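Local coordinates for periplasmic binding protein (Xylanimonas cellulosilytica, PDB 4MX8) that probably acts as the solute-binding component of an iron-siderophore or related metal-chelate uptake system, capturing its ligand outside the cell membrane, at residues A[54-66]-A[145-158]. Numbering follows the deposited sequence.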
HETATM    1  N   MSE A  54       4.931  -6.728   1.368  1.00 27.79           N
HETATM    2  CA  MSE A  54       5.306  -6.515  -0.033  1.00 26.87           C
HETATM    3  C   MSE A  54       5.921  -5.134  -0.284  1.00 30.30           C
HETATM    4  O   MSE A  54       6.716  -4.951  -1.207  1.00 32.56           O
HETATM    5  CB  MSE A  54       4.114  -6.773  -0.971  1.00 23.45           C
HETATM    6  CG  MSE A  54       3.570  -8.213  -0.976  1.00 21.70           C
HETATM    7 SE   MSE A  54       4.918  -9.592  -1.243  0.67 46.17          SE
HETATM    8  CE  MSE A  54       5.569  -9.840   0.561  1.00 23.08           C
ATOM      9  N   ALA A  55       5.568  -4.163   0.551  1.00 27.21           N
ATOM     10  CA  ALA A  55       6.085  -2.834   0.328  1.00 24.95           C
ATOM     11  C   ALA A  55       7.545  -2.775   0.750  1.00 30.80           C
ATOM     12  O   ALA A  55       8.356  -2.095   0.115  1.00 36.69           O
ATOM     13  CB  ALA A  55       5.266  -1.829   1.054  1.00 33.01           C
ATOM     14  N   ALA A  56       7.894  -3.491   1.815  1.00 28.14           N
ATOM     15  CA  ALA A  56       9.312  -3.611   2.162  1.00 25.19           C
ATOM     16  C   ALA A  56      10.054  -4.433   1.126  1.00 27.77           C
ATOM     17  O   ALA A  56      11.202  -4.133   0.818  1.00 38.33           O
ATOM     18  CB  ALA A  56       9.491  -4.214   3.515  1.00 24.20           C
ATOM     19  N   LEU A  57       9.406  -5.474   0.599  1.00 33.81           N
ATOM     20  CA  LEU A  57      10.023  -6.282  -0.456  1.00 32.50           C
ATOM     21  C   LEU A  57      10.338  -5.372  -1.634  1.00 32.40           C
ATOM     22  O   LEU A  57      11.450  -5.381  -2.145  1.00 31.75           O
ATOM     23  CB  LEU A  57       9.128  -7.452  -0.889  1.00 22.91           C
ATOM     24  CG  LEU A  57       9.768  -8.498  -1.822  1.00 26.77           C
ATOM     25  CD1 LEU A  57       9.111  -9.835  -1.619  1.00 33.20           C
ATOM     26  CD2 LEU A  57       9.688  -8.129  -3.298  1.00 25.95           C
ATOM     27  N   ASP A  58       9.341  -4.588  -2.039  1.00 30.19           N
ATOM     28  CA  ASP A  58       9.471  -3.606  -3.103  1.00 27.55           C
ATOM     29  C   ASP A  58      10.722  -2.742  -2.915  1.00 33.61           C
ATOM     30  O   ASP A  58      11.626  -2.745  -3.754  1.00 34.30           O
ATOM     31  CB  ASP A  58       8.221  -2.725  -3.114  1.00 28.36           C
ATOM     32  CG  ASP A  58       8.176  -1.754  -4.290  1.00 45.68           C
ATOM     33  OD1 ASP A  58       9.231  -1.483  -4.920  1.00 51.40           O
ATOM     34  OD2 ASP A  58       7.067  -1.241  -4.572  1.00 47.99           O
ATOM     35  N   THR A  59      10.774  -2.007  -1.810  1.00 35.28           N
ATOM     36  CA  THR A  59      11.874  -1.073  -1.599  1.00 34.86           C
ATOM     37  C   THR A  59      13.230  -1.775  -1.524  1.00 34.91           C
ATOM     38  O   THR A  59      14.215  -1.303  -2.120  1.00 35.01           O
ATOM     39  CB  THR A  59      11.643  -0.160  -0.380  1.00 35.39           C
ATOM     40  OG1 THR A  59      10.492   0.663  -0.623  1.00 46.56           O
ATOM     41  CG2 THR A  59      12.834   0.746  -0.165  1.00 27.66           C
ATOM     42  N   ILE A  60      13.288  -2.904  -0.817  1.00 28.70           N
ATOM     43  CA  ILE A  60      14.547  -3.655  -0.747  1.00 29.18           C
ATOM     44  C   ILE A  60      15.068  -3.989  -2.152  1.00 32.06           C
ATOM     45  O   ILE A  60      16.247  -3.815  -2.435  1.00 34.12           O
ATOM     46  CB  ILE A  60      14.459  -4.896   0.145  1.00 26.03           C
ATOM     47  CG1 ILE A  60      14.300  -4.462   1.599  1.00 25.80           C
ATOM     48  CG2 ILE A  60      15.717  -5.682   0.055  1.00 27.79           C
ATOM     49  CD1 ILE A  60      13.888  -5.576   2.518  1.00 24.01           C
ATOM     50  N   GLY A  61      14.181  -4.410  -3.044  1.00 32.47           N
ATOM     51  CA  GLY A  61      14.581  -4.682  -4.407  1.00 39.35           C
ATOM     52  C   GLY A  61      15.091  -3.435  -5.113  1.00 48.11           C
ATOM     53  O   GLY A  61      16.126  -3.467  -5.783  1.00 41.47           O
ATOM     54  N   ALA A  62      14.362  -2.334  -4.941  1.00 42.23           N
ATOM     55  CA  ALA A  62      14.657  -1.088  -5.635  1.00 33.77           C
ATOM     56  C   ALA A  62      15.987  -0.464  -5.207  1.00 43.31           C
ATOM     57  O   ALA A  62      16.540   0.372  -5.918  1.00 55.53           O
ATOM     58  CB  ALA A  62      13.525  -0.106  -5.425  1.00 31.00           C
ATOM     59  N   LEU A  63      16.490  -0.861  -4.042  1.00 41.08           N
ATOM     60  CA  LEU A  63      17.756  -0.345  -3.548  1.00 40.52           C
ATOM     61  C   LEU A  63      18.864  -1.358  -3.831  1.00 46.57           C
ATOM     62  O   LEU A  63      20.028  -1.162  -3.472  1.00 55.46           O
ATOM     63  CB  LEU A  63      17.663  -0.037  -2.050  1.00 43.26           C
ATOM     64  CG  LEU A  63      16.634   0.991  -1.575  1.00 36.44           C
ATOM     65  CD1 LEU A  63      16.667   1.059  -0.073  1.00 29.49           C
ATOM     66  CD2 LEU A  63      16.893   2.368  -2.170  1.00 32.07           C
ATOM     67  N   GLY A  64      18.494  -2.455  -4.478  1.00 35.77           N
ATOM     68  CA  GLY A  64      19.490  -3.387  -4.980  1.00 40.32           C
ATOM     69  C   GLY A  64      19.568  -4.694  -4.223  1.00 40.86           C
ATOM     70  O   GLY A  64      20.438  -5.530  -4.479  1.00 44.10           O
ATOM     71  N   GLY A  65      18.653  -4.869  -3.281  1.00 40.58           N
ATOM     72  CA  GLY A  65      18.674  -6.036  -2.422  1.00 43.52           C
ATOM     73  C   GLY A  65      18.088  -7.258  -3.093  1.00 45.12           C
ATOM     74  O   GLY A  65      17.713  -7.236  -4.276  1.00 41.05           O
ATOM     75  N   GLU A  66      18.021  -8.335  -2.325  1.00 34.32           N
ATOM     76  CA  GLU A  66      17.480  -9.583  -2.815  1.00 34.75           C
ATOM     77  C   GLU A  66      16.757 -10.208  -1.653  1.00 44.62           C
ATOM     78  O   GLU A  66      17.212 -10.132  -0.519  1.00 48.41           O
ATOM     79  CB  GLU A  66      18.599 -10.501  -3.274  1.00 37.73           C
ATOM     80  CG  GLU A  66      18.153 -11.690  -4.090  1.00 59.09           C
ATOM     81  CD  GLU A  66      19.321 -12.595  -4.437  1.00 68.65           C
ATOM     82  OE1 GLU A  66      20.221 -12.738  -3.580  1.00 68.98           O
ATOM     83  OE2 GLU A  66      19.351 -13.151  -5.562  1.00 74.76           O
ATOM     84  N   THR A 145      12.316   4.057   3.380  1.00 31.09           N
ATOM     85  CA  THR A 145      13.281   3.988   2.301  1.00 25.96           C
ATOM     86  C   THR A 145      14.666   4.422   2.772  1.00 39.72           C
ATOM     87  O   THR A 145      15.678   3.818   2.419  1.00 40.04           O
ATOM     88  CB  THR A 145      12.838   4.807   1.110  1.00 26.81           C
ATOM     89  OG1 THR A 145      11.551   4.345   0.711  1.00 39.44           O
ATOM     90  CG2 THR A 145      13.807   4.650  -0.041  1.00 28.27           C
ATOM     91  N   THR A 146      14.714   5.468   3.579  1.00 38.02           N
ATOM     92  CA  THR A 146      15.984   5.875   4.147  1.00 29.51           C
ATOM     93  C   THR A 146      16.555   4.782   5.042  1.00 34.00           C
ATOM     94  O   THR A 146      17.725   4.434   4.923  1.00 37.33           O
ATOM     95  CB  THR A 146      15.851   7.144   4.956  1.00 30.35           C
ATOM     96  OG1 THR A 146      15.358   8.190   4.113  1.00 31.06           O
ATOM     97  CG2 THR A 146      17.171   7.528   5.486  1.00 32.23           C
ATOM     98  N   PHE A 147      15.725   4.233   5.927  1.00 35.46           N
ATOM     99  CA  PHE A 147      16.213   3.214   6.839  1.00 36.20           C
ATOM    100  C   PHE A 147      16.756   2.002   6.120  1.00 42.36           C
ATOM    101  O   PHE A 147      17.887   1.575   6.377  1.00 34.34           O
ATOM    102  CB  PHE A 147      15.170   2.730   7.836  1.00 26.01           C
ATOM    103  CG  PHE A 147      15.750   1.769   8.828  1.00 30.89           C
ATOM    104  CD1 PHE A 147      16.788   2.170   9.665  1.00 28.01           C
ATOM    105  CD2 PHE A 147      15.336   0.456   8.872  1.00 34.85           C
ATOM    106  CE1 PHE A 147      17.363   1.286  10.559  1.00 33.71           C
ATOM    107  CE2 PHE A 147      15.914  -0.442   9.770  1.00 34.69           C
ATOM    108  CZ  PHE A 147      16.927  -0.022  10.613  1.00 33.16           C
ATOM    109  N   LEU A 148      15.935   1.434   5.239  1.00 33.89           N
ATOM    110  CA  LEU A 148      16.383   0.323   4.420  1.00 29.46           C
ATOM    111  C   LEU A 148      17.681   0.688   3.672  1.00 34.08           C
ATOM    112  O   LEU A 148      18.607  -0.120   3.588  1.00 39.03           O
ATOM    113  CB  LEU A 148      15.279  -0.117   3.479  1.00 26.77           C
ATOM    114  CG  LEU A 148      14.108  -0.802   4.197  1.00 30.13           C
ATOM    115  CD1 LEU A 148      12.985  -1.016   3.216  1.00 27.74           C
ATOM    116  CD2 LEU A 148      14.496  -2.139   4.827  1.00 23.69           C
ATOM    117  N   GLY A 149      17.770   1.916   3.182  1.00 29.52           N
ATOM    118  CA  GLY A 149      19.020   2.407   2.642  1.00 36.32           C
ATOM    119  C   GLY A 149      20.232   2.188   3.548  1.00 42.95           C
ATOM    120  O   GLY A 149      21.275   1.712   3.112  1.00 35.10           O
ATOM    121  N   LYS A 150      20.097   2.536   4.819  1.00 36.71           N
ATOM    122  CA  LYS A 150      21.152   2.303   5.798  1.00 38.44           C
ATOM    123  C   LYS A 150      21.435   0.803   5.999  1.00 50.96           C
ATOM    124  O   LYS A 150      22.594   0.392   6.043  1.00 51.58           O
ATOM    125  CB  LYS A 150      20.757   2.961   7.116  1.00 34.77           C
ATOM    126  CG  LYS A 150      21.719   2.803   8.237  1.00 35.80           C
ATOM    127  CD  LYS A 150      21.606   4.009   9.136  1.00 41.51           C
ATOM    128  CE  LYS A 150      21.095   3.627  10.499  1.00 61.77           C
ATOM    129  NZ  LYS A 150      21.276   4.758  11.456  1.00 77.14           N
ATOM    130  N   VAL A 151      20.378  -0.001   6.114  1.00 38.21           N
ATOM    131  CA  VAL A 151      20.534  -1.443   6.264  1.00 35.76           C
ATOM    132  C   VAL A 151      21.294  -2.057   5.089  1.00 40.75           C
ATOM    133  O   VAL A 151      22.193  -2.871   5.286  1.00 44.26           O
ATOM    134  CB  VAL A 151      19.173  -2.153   6.409  1.00 31.88           C
ATOM    135  CG1 VAL A 151      19.349  -3.660   6.395  1.00 30.13           C
ATOM    136  CG2 VAL A 151      18.498  -1.717   7.685  1.00 36.60           C
ATOM    137  N   LEU A 152      20.939  -1.658   3.871  1.00 34.39           N
ATOM    138  CA  LEU A 152      21.503  -2.284   2.680  1.00 34.96           C
ATOM    139  C   LEU A 152      22.805  -1.644   2.214  1.00 41.32           C
ATOM    140  O   LEU A 152      23.393  -2.091   1.233  1.00 39.50           O
ATOM    141  CB  LEU A 152      20.489  -2.261   1.542  1.00 33.69           C
ATOM    142  CG  LEU A 152      19.207  -3.039   1.836  1.00 32.11           C
ATOM    143  CD1 LEU A 152      18.194  -2.860   0.729  1.00 30.86           C
ATOM    144  CD2 LEU A 152      19.513  -4.500   2.012  1.00 34.33           C
ATOM    145  N   GLY A 153      23.256  -0.601   2.906  1.00 38.43           N
ATOM    146  CA  GLY A 153      24.416   0.144   2.447  1.00 41.21           C
ATOM    147  C   GLY A 153      24.155   0.760   1.087  1.00 49.44           C
ATOM    148  O   GLY A 153      24.984   0.684   0.171  1.00 61.62           O
ATOM    149  N   ALA A 154      22.977   1.367   0.975  1.00 47.60           N
ATOM    150  CA  ALA A 154      22.466   1.915  -0.271  1.00 39.30           C
ATOM    151  C   ALA A 154      21.921   3.307  -0.015  1.00 46.99           C
ATOM    152  O   ALA A 154      20.885   3.688  -0.559  1.00 37.41           O
ATOM    153  CB  ALA A 154      21.377   1.029  -0.814  1.00 37.39           C
ATOM    154  N   GLU A 155      22.627   4.067   0.816  1.00 47.30           N
ATOM    155  CA  GLU A 155      22.147   5.378   1.214  1.00 42.03           C
ATOM    156  C   GLU A 155      21.971   6.298   0.004  1.00 45.67           C
ATOM    157  O   GLU A 155      20.932   6.947  -0.143  1.00 43.89           O
ATOM    158  CB  GLU A 155      23.071   5.983   2.259  1.00 42.64           C
ATOM    159  CG  GLU A 155      23.113   5.211   3.575  1.00 45.87           C
ATOM    160  CD  GLU A 155      24.235   4.177   3.639  1.00 61.84           C
ATOM    161  OE1 GLU A 155      24.762   3.788   2.561  1.00 61.15           O
ATOM    162  OE2 GLU A 155      24.588   3.755   4.776  1.00 56.71           O
ATOM    163  N   ALA A 156      22.970   6.320  -0.875  1.00 42.20           N
ATOM    164  CA  ALA A 156      22.904   7.114  -2.098  1.00 42.37           C
ATOM    165  C   ALA A 156      21.719   6.765  -2.987  1.00 46.19           C
ATOM    166  O   ALA A 156      21.082   7.664  -3.530  1.00 53.82           O
ATOM    167  CB  ALA A 156      24.171   6.978  -2.867  1.00 44.75           C
ATOM    168  N   GLU A 157      21.430   5.472  -3.148  1.00 40.21           N
ATOM    169  CA  GLU A 157      20.305   5.047  -3.985  1.00 38.83           C
ATOM    170  C   GLU A 157      18.975   5.472  -3.381  1.00 45.38           C
ATOM    171  O   GLU A 157      18.027   5.807  -4.101  1.00 41.21           O
ATOM    172  CB  GLU A 157      20.309   3.537  -4.230  1.00 45.19           C
ATOM    173  CG  GLU A 157      21.488   3.030  -5.052  1.00 73.84           C
ATOM    174  CD  GLU A 157      22.710   2.648  -4.194  1.00 89.87           C
ATOM    175  OE1 GLU A 157      23.020   3.368  -3.211  1.00 84.97           O
ATOM    176  OE2 GLU A 157      23.360   1.619  -4.505  1.00 86.60           O
ATOM    177  N   ALA A 158      18.911   5.459  -2.052  1.00 46.80           N
ATOM    178  CA  ALA A 158      17.691   5.816  -1.349  1.00 34.61           C
ATOM    179  C   ALA A 158      17.399   7.299  -1.534  1.00 38.41           C
ATOM    180  O   ALA A 158      16.264   7.695  -1.821  1.00 37.14           O
ATOM    181  CB  ALA A 158      17.807   5.464   0.108  1.00 34.79           C
TER
HETATM  182  O   HOH W   1       9.547   2.019   1.506  1.00 47.52           O
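Leu63, Ile60 and Thr59 pack against Leu148, Leu152 and the turn after them in a buried, largely apolar helix-helix contact. It joins helix 54-62, which follows strand 49-51, to the end of helix 137-152 and the start of helix 155-179. The axes of 54-62 and 145-152 cross at -54°, 9.9 Å apart at their closest. No direct hydrogen bond links the segments.

Leu63 contributes most. Its CG lies anti to the carbonyl carbon (chi1 -60°), which carries the forked end into the angle between the two later helices. CD1 lies against the backbone of the first, 3.5 Å from Gly149 N. CD2 reaches the second, 3.6 Å from Ala158 CA. Behind the fork, Leu63 CB meets Ala154 CB and Leu152 CD1.

Ile60 crosses both leucines at about a right angle. Its CG1 meets Leu148 CD2 at 4.0 Å, and its CG2 meets Leu152 CD1 at 3.8 Å. Its side chain also touches Val51 and Ile67. Cutting Ile60 back to an alanine would remove both branches and would probably open a gap between helix 54-62 and the two leucines, leaving their methyl ends less firmly held.

Thr59 CG2 rests on Leu148 CD1. A water bridges the two threonine hydroxyls, 2.7 Å from Thr59 OG1 and 3.2 Å from Thr145 OG1, to which it donates. Thr145 OG1 also hydrogen-bonds to Leu141 O, and Val299 N makes a weak hydrogen bond to Thr59 OG1.

Gly64 and Gly153 each close a Schellman motif. The contact is consistent with the TroA-like binding-protein fold, in which a long helix, probably 155-179 here, connects two alpha/beta lobes.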